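Local coordinates for glycosyl hydrolases family 2, sugar binding domain protein (Bacteroides uniformis str. 3978 T3 ii, PDB 6D1P), which probably hydrolyses glucuronides as a family 2 glycoside hydrolase, a beta-glucuronidase of a human gut bacterium, at residues F360-H365 / S573-T577; I482-W486 / W513-S517. One frame throughout, in Å; residues are numbered along the deposited sequence.

How the contacts relate
Both contacts belong to the TIM barrel domain and lie at the C-terminal ends of its strands, where family 2 hydrolases carry their active site. Contact 1 joins the second and eighth barrel strands inside the barrel; contact 2 joins the loops that follow the sixth and seventh, and both its segments fall, in sequence, between those of contact 1. Their centres are about 14 Å apart, yet they touch: Trp576 N lies 2.8 Å from Trp513 O, a probable hydrogen bond, and Ser573 OG 3.0 Å from Trp513 NE1, a weak one. Glycerol binds beside His365 of contact 1 and also beside Trp483 of contact 2, nearest atoms about 3 Å from each side chain, consistent with a pocket at the barrel mouth.

Contact 1 of 2, residues F360-H365 / S573-T577; sequences FIRLGH and SLFWT
Residues 360-362 form a short strand, and 573-577 continue extended from strand 572-574; the directions CA 360 to 365 and CA 573 to 576 differ by 49°, with no hydrogen bond across. Both strands pair in parallel with strand 321-329 between them; Ile361 and Leu574 approach to 6.7 Å between CA atoms. An inverse gamma turn centres on Leu363, with a weak Gly364 N to Arg362 O bond of 2.9 Å; Gly364 has positive phi. The peptide before Thr577 is cis, as in clan GH-A hydrolases after the eighth strand. Leu574 points toward 360-365: its CD2 sits over the Phe360 ring face (CH-pi, 3.7 Å to the centroid) and 3.7 Å from Arg362 CB. Trp576 (chi1 t) brings CH2 to 3.4 Å from His365 NE2; the His365 ring and Trp576 six-membered ring are near parallel (15°) but slid apart, centroids 5.1 Å. Arg362, trans through chi3, salt-bridges Glu386 and Glu512; His365 hydrogen-bonds Glu386 through ND1 and glycerol through NE2. Apolar packing thus gives way to a buried polar network beside glycerol, consistent with a pocket.

Contact 2 of 2, residues I482-W486 / W513-S517; sequences IWAGW and WGGDS
Trp486 lays one face of its indole over the backbone of Gly515 and Asp516. Gly515 CA stands 3.7 Å from the centroid of the five-membered ring, 19° off its normal, a CH-pi contact, while Trp486 CZ2 reaches Asp516 N at 3.2 Å and Trp486 CB lies 3.2 Å from Gly514 O. Chi1 of Trp486 is t (-167°). Glycine leaves room for the ring: a beta carbon on Gly515 would fall 2.5 Å from Trp486 CE3. Trp483 (chi1 m) uses its six-membered ring in the same manner, its centroid 3.8 Å from Trp513 CA at 12° off the normal, with Trp483 CZ3 3.5 Å from Gly514 N.

Neither segment is regular strand or helix. Residues 483-486 make a type II turn, with Ala484 at -48/127, Gly485 at 79/-9 and Trp486 N bonded to Trp483 O at 2.7 Å; 513-517 run extended. The CA atoms of Trp483 and Trp513 approach to 4.9 Å, those of Trp486 and Gly515 to 5.8 Å. No direct hydrogen bond joins them, but water 1 gives to Ala484 O and accepts from Gly514 N, both at 3.0 Å, and water 2 accepts from Trp486 NE1 (3.3 Å) and gives to Asp516 OD2 (2.9 Å). Asp516 also forms a salt bridge with Lys597. Trp513 (chi1 p) touches Ile482 O with its CB at 3.6 Å; its ring stacks on His560. Trp483 touches Glu512, and its NE1 is weakly hydrogen-bonded to glycerol, consistent with the pocket that TIM-barrel glycosidases build from loops after their strands.

Contact 1 of 2, residues F360-H365 / S573-T577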
ATOM      1  N   PHE A 360     -22.392 -14.192  29.316  1.00 25.88           N
ATOM      2  CA  PHE A 360     -22.814 -14.603  27.992  1.00 23.82           C
ATOM      3  C   PHE A 360     -22.091 -13.735  26.970  1.00 25.50           C
ATOM      4  O   PHE A 360     -21.920 -12.534  27.182  1.00 22.89           O
ATOM      5  CB  PHE A 360     -24.340 -14.455  27.877  1.00 24.67           C
ATOM      6  CG  PHE A 360     -24.929 -15.020  26.611  1.00 23.74           C
ATOM      7  CD1 PHE A 360     -24.446 -16.196  26.064  1.00 22.20           C
ATOM      8  CD2 PHE A 360     -25.997 -14.389  25.994  1.00 22.86           C
ATOM      9  CE1 PHE A 360     -25.005 -16.728  24.905  1.00 24.54           C
ATOM     10  CE2 PHE A 360     -26.561 -14.913  24.839  1.00 24.47           C
ATOM     11  CZ  PHE A 360     -26.060 -16.081  24.289  1.00 22.64           C
ATOM     12  N   ILE A 361     -21.667 -14.336  25.864  1.00 23.67           N
ATOM     13  CA  ILE A 361     -20.987 -13.558  24.842  1.00 23.41           C
ATOM     14  C   ILE A 361     -21.272 -14.163  23.472  1.00 24.57           C
ATOM     15  O   ILE A 361     -21.280 -15.389  23.300  1.00 23.98           O
ATOM     16  CB  ILE A 361     -19.474 -13.470  25.133  1.00 24.40           C
ATOM     17  CG1 ILE A 361     -18.783 -12.534  24.127  1.00 23.42           C
ATOM     18  CG2 ILE A 361     -18.842 -14.870  25.171  1.00 19.75           C
ATOM     19  CD1 ILE A 361     -17.342 -12.188  24.523  1.00 22.55           C
ATOM     20  N   ARG A 362     -21.533 -13.284  22.507  1.00 22.40           N
ATOM     21  CA  ARG A 362     -21.564 -13.627  21.092  1.00 24.92           C
ATOM     22  C   ARG A 362     -20.247 -13.183  20.463  1.00 21.76           C
ATOM     23  O   ARG A 362     -19.871 -12.014  20.571  1.00 21.28           O
ATOM     24  CB  ARG A 362     -22.760 -12.965  20.401  1.00 23.14           C
ATOM     25  CG  ARG A 362     -22.869 -13.183  18.887  1.00 24.80           C
ATOM     26  CD  ARG A 362     -24.233 -12.684  18.404  1.00 22.60           C
ATOM     27  NE  ARG A 362     -24.367 -12.538  16.948  1.00 22.55           N
ATOM     28  CZ  ARG A 362     -24.632 -11.387  16.333  1.00 21.53           C
ATOM     29  NH1 ARG A 362     -24.752 -10.253  17.028  1.00 19.74           N
ATOM     30  NH2 ARG A 362     -24.774 -11.368  15.019  1.00 20.12           N
ATOM     31  N   LEU A 363     -19.559 -14.114  19.806  1.00 23.41           N
ATOM     32  CA  LEU A 363     -18.164 -13.927  19.397  1.00 23.73           C
ATOM     33  C   LEU A 363     -18.065 -13.261  18.018  1.00 22.38           C
ATOM     34  O   LEU A 363     -17.495 -13.807  17.073  1.00 20.70           O
ATOM     35  CB  LEU A 363     -17.441 -15.270  19.409  1.00 20.41           C
ATOM     36  CG  LEU A 363     -17.397 -15.991  20.765  1.00 27.13           C
ATOM     37  CD1 LEU A 363     -16.677 -17.325  20.645  1.00 25.88           C
ATOM     38  CD2 LEU A 363     -16.733 -15.114  21.825  1.00 23.27           C
ATOM     39  N   GLY A 364     -18.583 -12.039  17.935  1.00 20.66           N
ATOM     40  CA  GLY A 364     -18.565 -11.350  16.668  1.00 21.28           C
ATOM     41  C   GLY A 364     -19.354 -12.129  15.633  1.00 26.78           C
ATOM     42  O   GLY A 364     -20.313 -12.845  15.950  1.00 24.07           O
ATOM     43  N   HIS A 365     -18.908 -12.038  14.378  1.00 20.33           N
ATOM     44  CA  HIS A 365     -19.620 -12.640  13.264  1.00 23.18           C
ATOM     45  C   HIS A 365     -18.833 -13.782  12.634  1.00 23.61           C
ATOM     46  O   HIS A 365     -18.947 -14.036  11.433  1.00 19.83           O
ATOM     47  CB  HIS A 365     -19.964 -11.574  12.221  1.00 19.15           C
ATOM     48  CG  HIS A 365     -20.797 -10.457  12.762  1.00 20.31           C
ATOM     49  ND1 HIS A 365     -21.957 -10.675  13.484  1.00 21.93           N
ATOM     50  CD2 HIS A 365     -20.636  -9.114  12.707  1.00 19.86           C
ATOM     51  CE1 HIS A 365     -22.484  -9.513  13.827  1.00 18.21           C
ATOM     52  NE2 HIS A 365     -21.699  -8.550  13.372  1.00 19.75           N
ATOM     53  N   SER A 573     -30.059 -10.785  26.755  1.00 24.51           N
ATOM     54  CA  SER A 573     -29.571  -9.980  25.647  1.00 23.10           C
ATOM     55  C   SER A 573     -28.049  -9.980  25.626  1.00 29.41           C
ATOM     56  O   SER A 573     -27.388 -10.407  26.579  1.00 25.74           O
ATOM     57  CB  SER A 573     -30.080  -8.553  25.734  1.00 19.68           C
ATOM     58  OG  SER A 573     -29.451  -7.912  26.822  1.00 21.68           O
ATOM     59  N   LEU A 574     -27.500  -9.483  24.506  1.00 25.95           N
ATOM     60  CA  LEU A 574     -26.075  -9.190  24.362  1.00 20.68           C
ATOM     61  C   LEU A 574     -25.957  -7.771  23.838  1.00 23.23           C
ATOM     62  O   LEU A 574     -26.350  -7.498  22.698  1.00 23.53           O
ATOM     63  CB  LEU A 574     -25.390 -10.166  23.408  1.00 20.40           C
ATOM     64  CG  LEU A 574     -25.729 -11.637  23.652  1.00 25.47           C
ATOM     65  CD1 LEU A 574     -26.760 -12.146  22.623  1.00 23.55           C
ATOM     66  CD2 LEU A 574     -24.482 -12.490  23.641  1.00 24.35           C
ATOM     67  N   PHE A 575     -25.428  -6.859  24.648  1.00 20.04           N
ATOM     68  CA  PHE A 575     -25.211  -5.531  24.104  1.00 21.03           C
ATOM     69  C   PHE A 575     -24.029  -5.566  23.145  1.00 22.19           C
ATOM     70  O   PHE A 575     -23.169  -6.448  23.215  1.00 22.56           O
ATOM     71  CB  PHE A 575     -25.025  -4.485  25.211  1.00 21.86           C
ATOM     72  CG  PHE A 575     -23.689  -4.527  25.916  1.00 24.92           C
ATOM     73  CD1 PHE A 575     -23.525  -5.276  27.082  1.00 25.00           C
ATOM     74  CD2 PHE A 575     -22.619  -3.743  25.465  1.00 20.98           C
ATOM     75  CE1 PHE A 575     -22.300  -5.280  27.766  1.00 22.32           C
ATOM     76  CE2 PHE A 575     -21.387  -3.750  26.122  1.00 20.56           C
ATOM     77  CZ  PHE A 575     -21.226  -4.509  27.278  1.00 26.36           C
ATOM     78  N   TRP A 576     -24.042  -4.647  22.183  1.00 24.27           N
ATOM     79  CA  TRP A 576     -22.968  -4.494  21.204  1.00 20.73           C
ATOM     80  C   TRP A 576     -22.320  -3.153  21.501  1.00 18.97           C
ATOM     81  O   TRP A 576     -22.925  -2.103  21.263  1.00 19.90           O
ATOM     82  CB  TRP A 576     -23.501  -4.556  19.772  1.00 21.42           C
ATOM     83  CG  TRP A 576     -22.426  -4.443  18.703  1.00 21.14           C
ATOM     84  CD1 TRP A 576     -21.799  -3.308  18.287  1.00 19.80           C
ATOM     85  CD2 TRP A 576     -21.866  -5.516  17.942  1.00 18.18           C
ATOM     86  NE1 TRP A 576     -20.865  -3.609  17.329  1.00 19.68           N
ATOM     87  CE2 TRP A 576     -20.885  -4.957  17.093  1.00 20.44           C
ATOM     88  CE3 TRP A 576     -22.100  -6.898  17.893  1.00 17.69           C
ATOM     89  CZ2 TRP A 576     -20.147  -5.728  16.181  1.00 18.92           C
ATOM     90  CZ3 TRP A 576     -21.360  -7.671  17.007  1.00 20.00           C
ATOM     91  CH2 TRP A 576     -20.388  -7.081  16.159  1.00 20.28           C
ATOM     92  N   THR A 577     -21.101  -3.174  22.024  1.00 19.03           N
ATOM     93  CA  THR A 577     -20.256  -4.353  22.129  1.00 19.77           C
ATOM     94  C   THR A 577     -19.314  -4.062  23.284  1.00 20.62           C
ATOM     95  O   THR A 577     -19.370  -2.960  23.862  1.00 20.92           O
ATOM     96  CB  THR A 577     -19.459  -4.635  20.796  1.00 21.55           C
ATOM     97  OG1 THR A 577     -18.736  -5.871  20.903  1.00 22.04           O
ATOM     98  CG2 THR A 577     -18.492  -3.494  20.459  1.00 17.12           C
TER

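Contact 2 of 2, residues I482-W486 / W513-S517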
ATOM      1  N   ILE A 482     -33.080  -4.359  17.442  1.00 24.94           N
ATOM      2  CA  ILE A 482     -33.748  -3.499  18.419  1.00 22.01           C
ATOM      3  C   ILE A 482     -32.709  -2.639  19.130  1.00 20.41           C
ATOM      4  O   ILE A 482     -31.957  -3.134  19.979  1.00 21.47           O
ATOM      5  CB  ILE A 482     -34.576  -4.293  19.444  1.00 22.09           C
ATOM      6  CG1 ILE A 482     -35.739  -5.018  18.768  1.00 23.19           C
ATOM      7  CG2 ILE A 482     -35.101  -3.354  20.521  1.00 18.35           C
ATOM      8  CD1 ILE A 482     -36.487  -5.983  19.704  1.00 22.92           C
ATOM      9  N   TRP A 483     -32.722  -1.341  18.844  1.00 21.86           N
ATOM     10  CA  TRP A 483     -31.735  -0.384  19.330  1.00 22.56           C
ATOM     11  C   TRP A 483     -32.452   0.839  19.887  1.00 23.53           C
ATOM     12  O   TRP A 483     -32.237   1.969  19.441  1.00 28.84           O
ATOM     13  CB  TRP A 483     -30.770   0.056  18.222  1.00 27.21           C
ATOM     14  CG  TRP A 483     -29.827  -0.995  17.759  1.00 24.97           C
ATOM     15  CD1 TRP A 483     -30.100  -2.035  16.913  1.00 24.08           C
ATOM     16  CD2 TRP A 483     -28.440  -1.107  18.108  1.00 20.73           C
ATOM     17  NE1 TRP A 483     -28.961  -2.792  16.720  1.00 25.02           N
ATOM     18  CE2 TRP A 483     -27.931  -2.237  17.440  1.00 21.36           C
ATOM     19  CE3 TRP A 483     -27.581  -0.360  18.932  1.00 20.72           C
ATOM     20  CZ2 TRP A 483     -26.605  -2.648  17.578  1.00 21.46           C
ATOM     21  CZ3 TRP A 483     -26.271  -0.771  19.068  1.00 19.93           C
ATOM     22  CH2 TRP A 483     -25.792  -1.900  18.384  1.00 20.10           C
ATOM     23  N   ALA A 484     -33.320   0.593  20.868  1.00 26.51           N
ATOM     24  CA  ALA A 484     -34.067   1.652  21.532  1.00 24.08           C
ATOM     25  C   ALA A 484     -33.144   2.781  21.933  1.00 20.65           C
ATOM     26  O   ALA A 484     -32.133   2.560  22.597  1.00 22.60           O
ATOM     27  CB  ALA A 484     -34.769   1.091  22.773  1.00 23.22           C
ATOM     28  N   GLY A 485     -33.493   3.994  21.538  1.00 23.13           N
ATOM     29  CA  GLY A 485     -32.669   5.135  21.859  1.00 24.06           C
ATOM     30  C   GLY A 485     -31.442   5.324  20.989  1.00 27.47           C
ATOM     31  O   GLY A 485     -30.787   6.373  21.094  1.00 25.73           O
ATOM     32  N   TRP A 486     -31.096   4.360  20.129  1.00 25.59           N
ATOM     33  CA  TRP A 486     -29.915   4.502  19.286  1.00 28.12           C
ATOM     34  C   TRP A 486     -30.297   4.609  17.815  1.00 25.82           C
ATOM     35  O   TRP A 486     -30.224   5.694  17.249  1.00 27.69           O
ATOM     36  CB  TRP A 486     -28.891   3.385  19.500  1.00 26.08           C
ATOM     37  CG  TRP A 486     -27.626   3.824  18.835  1.00 25.44           C
ATOM     38  CD1 TRP A 486     -27.066   3.331  17.671  1.00 24.85           C
ATOM     39  CD2 TRP A 486     -26.806   4.927  19.236  1.00 25.61           C
ATOM     40  NE1 TRP A 486     -25.915   4.050  17.357  1.00 22.97           N
ATOM     41  CE2 TRP A 486     -25.741   5.031  18.301  1.00 23.64           C
ATOM     42  CE3 TRP A 486     -26.857   5.829  20.306  1.00 23.19           C
ATOM     43  CZ2 TRP A 486     -24.740   5.993  18.418  1.00 25.87           C
ATOM     44  CZ3 TRP A 486     -25.858   6.783  20.414  1.00 28.04           C
ATOM     45  CH2 TRP A 486     -24.814   6.862  19.469  1.00 24.13           C
ATOM     46  N   TRP A 513     -27.574  -4.238  21.093  1.00 20.29           N
ATOM     47  CA  TRP A 513     -28.182  -2.987  21.524  1.00 18.20           C
ATOM     48  C   TRP A 513     -27.112  -2.195  22.254  1.00 19.22           C
ATOM     49  O   TRP A 513     -26.093  -2.747  22.675  1.00 21.44           O
ATOM     50  CB  TRP A 513     -29.389  -3.204  22.444  1.00 21.82           C
ATOM     51  CG  TRP A 513     -29.054  -3.914  23.710  1.00 18.14           C
ATOM     52  CD1 TRP A 513     -28.995  -5.264  23.901  1.00 21.06           C
ATOM     53  CD2 TRP A 513     -28.741  -3.315  24.974  1.00 22.84           C
ATOM     54  NE1 TRP A 513     -28.658  -5.547  25.207  1.00 20.18           N
ATOM     55  CE2 TRP A 513     -28.512  -4.365  25.888  1.00 21.06           C
ATOM     56  CE3 TRP A 513     -28.648  -1.994  25.426  1.00 21.60           C
ATOM     57  CZ2 TRP A 513     -28.201  -4.132  27.222  1.00 22.41           C
ATOM     58  CZ3 TRP A 513     -28.328  -1.767  26.746  1.00 21.76           C
ATOM     59  CH2 TRP A 513     -28.106  -2.827  27.630  1.00 23.24           C
ATOM     60  N   GLY A 514     -27.371  -0.907  22.428  1.00 19.82           N
ATOM     61  CA  GLY A 514     -26.429  -0.012  23.072  1.00 16.86           C
ATOM     62  C   GLY A 514     -26.254   1.250  22.251  1.00 20.79           C
ATOM     63  O   GLY A 514     -27.249   1.846  21.819  1.00 19.75           O
ATOM     64  N   GLY A 515     -25.009   1.636  21.985  1.00 22.16           N
ATOM     65  CA  GLY A 515     -24.744   2.801  21.164  1.00 18.81           C
ATOM     66  C   GLY A 515     -23.336   3.316  21.369  1.00 24.99           C
ATOM     67  O   GLY A 515     -22.600   2.866  22.253  1.00 23.72           O
ATOM     68  N   ASP A 516     -22.963   4.270  20.509  1.00 20.42           N
ATOM     69  CA  ASP A 516     -21.607   4.799  20.495  1.00 24.37           C
ATOM     70  C   ASP A 516     -21.410   5.827  21.598  1.00 23.64           C
ATOM     71  O   ASP A 516     -22.313   6.609  21.921  1.00 23.78           O
ATOM     72  CB  ASP A 516     -21.279   5.459  19.144  1.00 20.66           C
ATOM     73  CG  ASP A 516     -21.224   4.457  17.983  1.00 24.43           C
ATOM     74  OD1 ASP A 516     -20.117   3.996  17.634  1.00 23.34           O
ATOM     75  OD2 ASP A 516     -22.293   4.114  17.416  1.00 24.54           O
ATOM     76  N   SER A 517     -20.202   5.846  22.156  1.00 19.87           N
ATOM     77  CA  SER A 517     -19.802   6.963  22.992  1.00 20.56           C
ATOM     78  C   SER A 517     -18.321   7.240  22.767  1.00 19.43           C
ATOM     79  O   SER A 517     -17.492   6.332  22.812  1.00 19.34           O
ATOM     80  CB  SER A 517     -20.100   6.706  24.480  1.00 18.26           C
ATOM     81  OG  SER A 517     -19.451   5.554  24.968  1.00 19.92           O
TER
HETATM   82  O   HOH W   1     -29.902   0.657  21.765  1.00 18.97           O
HETATM   83  O   HOH W   2     -23.702   4.476  14.951  1.00 24.58           O